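Local coordinates for protein lysyl oxidase (Pichia pastoris, PDB 1W7C) that is a copper- and topaquinone-containing amine oxidase that probably oxidises primary amines, including lysyl side chains, to aldehydes, at residues A[157-160]-A[161-165]. Residues are numbered along the deposited sequence; the frame is centred on the assembly and turned at random.
Sequences DVLE and GLIGV
Val158 and Leu162, one turn apart on the helix, run alongside each other in the same direction, CG1 of Val158 reaching CD1 of Leu162 at 3.8 Å. With chi1 at 168°, Val158 holds that branch anti to the backbone N and beside its own carbonyl carbon, which leaves CG1 on the side where Leu162 follows. Leu159 and Ile163 repeat the pairing round the helix, Leu159 CD2 to Ile163 CD1 at 3.9 Å. Ile163 turns CG1 anti to its carbonyl carbon (chi1 -62°), which lays the longer branch over Leu159 O, 3.4 Å from CG1. Branched aliphatic residues suit these buried positions, filling the space between turns while the N-H groups of residues 161-164 are all bonded within the helix.

Successive i to i+4 bonds run from Gly161 N to Asp157 O, Leu162 N to Val158 O and Ile163 N to Leu159 O. The last, Gly164 N to Glu160 O at 2.9 Å, is more bent, with an N-H...O angle of 141°, as the chain leaves the helix. Gly164 adopts positive phi, where a CB would collide with the carbonyl oxygen of Ile163; glycine fits this C-terminal turn. The turn at Gly164 brings Val165 O within 3.3 Å of Glu160 CA in a CH...O contact, a weak one for a buried carbonyl that has no hydrogen-bond partner. Exposed Glu160 extends along the outside, and a water donates to both its OE2 (2.7 Å) and Gly164 O, bridging side chain and turn.

Val158 and Leu162 pack on Met245 of helix 238-246. Leu159 and Ile163 meet Phe209 and Met170, and Leu162 reaches Phe209 as well, spanning both neighbours. Helix 153-163 thus packs its end against helix 238-246 and against strands 209-214 and 170-180 of the five-stranded antiparallel sheet.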
loop_
_atom_site.group_PDB
_atom_site.type_symbol
_atom_site.label_atom_id
_atom_site.label_comp_id
_atom_site.label_asym_id
_atom_site.label_seq_id
_atom_site.Cartn_x
_atom_site.Cartn_y
_atom_site.Cartn_z
ATOM N N ASP A 157 17.475 47.794 -10.989
ATOM C CA ASP A 157 16.712 48.633 -10.064
ATOM C C ASP A 157 15.290 48.092 -9.841
ATOM O O ASP A 157 14.829 48.026 -8.712
ATOM C CB ASP A 157 16.669 50.095 -10.552
ATOM C CG ASP A 157 16.383 51.074 -9.429
ATOM O OD1 ASP A 157 15.252 51.601 -9.365
ATOM O OD2 ASP A 157 17.234 51.366 -8.561
ATOM N N VAL A 158 14.621 47.688 -10.920
ATOM C CA VAL A 158 13.286 47.086 -10.847
ATOM C C VAL A 158 13.309 45.836 -9.969
ATOM O O VAL A 158 12.502 45.686 -9.043
ATOM C CB VAL A 158 12.755 46.697 -12.253
ATOM C CG1 VAL A 158 11.513 45.811 -12.151
ATOM C CG2 VAL A 158 12.433 47.952 -13.073
ATOM N N LEU A 159 14.242 44.936 -10.255
ATOM C CA LEU A 159 14.310 43.685 -9.518
ATOM C C LEU A 159 14.592 43.911 -8.025
ATOM O O LEU A 159 13.929 43.316 -7.186
ATOM C CB LEU A 159 15.339 42.754 -10.132
ATOM C CG LEU A 159 15.014 42.191 -11.520
ATOM C CD1 LEU A 159 16.277 41.533 -12.099
ATOM C CD2 LEU A 159 13.844 41.193 -11.465
ATOM N N GLU A 160 15.564 44.753 -7.687
ATOM C CA GLU A 160 15.879 45.001 -6.278
ATOM C C GLU A 160 14.713 45.681 -5.574
ATOM O O GLU A 160 14.395 45.356 -4.444
ATOM C CB GLU A 160 17.163 45.825 -6.116
ATOM C CG GLU A 160 17.563 45.995 -4.655
ATOM C CD GLU A 160 18.994 46.423 -4.456
ATOM O OE1 GLU A 160 19.544 47.085 -5.353
ATOM O OE2 GLU A 160 19.565 46.101 -3.395
ATOM N N GLY A 161 14.090 46.638 -6.248
ATOM C CA GLY A 161 12.934 47.329 -5.700
ATOM C C GLY A 161 11.770 46.417 -5.370
ATOM O O GLY A 161 11.159 46.564 -4.323
ATOM N N LEU A 162 11.449 45.493 -6.269
ATOM C CA LEU A 162 10.305 44.603 -6.069
ATOM C C LEU A 162 10.610 43.454 -5.110
ATOM O O LEU A 162 9.765 43.063 -4.323
ATOM C CB LEU A 162 9.830 44.029 -7.416
ATOM C CG LEU A 162 9.257 45.072 -8.400
ATOM C CD1 LEU A 162 8.894 44.406 -9.731
ATOM C CD2 LEU A 162 8.051 45.799 -7.835
ATOM N N ILE A 163 11.825 42.919 -5.193
ATOM C CA ILE A 163 12.178 41.656 -4.539
ATOM C C ILE A 163 12.898 41.849 -3.210
ATOM O O ILE A 163 12.729 41.043 -2.308
ATOM C CB ILE A 163 12.992 40.766 -5.527
ATOM C CG1 ILE A 163 12.115 40.433 -6.731
ATOM C CG2 ILE A 163 13.485 39.476 -4.850
ATOM C CD1 ILE A 163 12.845 39.854 -7.922
ATOM N N GLY A 164 13.722 42.889 -3.112
ATOM C CA GLY A 164 14.394 43.227 -1.872
ATOM C C GLY A 164 15.853 42.821 -1.795
ATOM O O GLY A 164 16.514 43.109 -0.804
ATOM N N VAL A 165 16.363 42.158 -2.829
ATOM C CA VAL A 165 17.782 41.825 -2.906
ATOM C C VAL A 165 18.271 42.190 -4.307
ATOM O O VAL A 165 17.471 42.249 -5.239
ATOM C CB VAL A 165 18.042 40.305 -2.614
ATOM C CG1 VAL A 165 17.474 39.889 -1.247
ATOM C CG2 VAL A 165 17.460 39.430 -3.733
HETATM O O HOH W 1 18.867 44.782 -1.165
#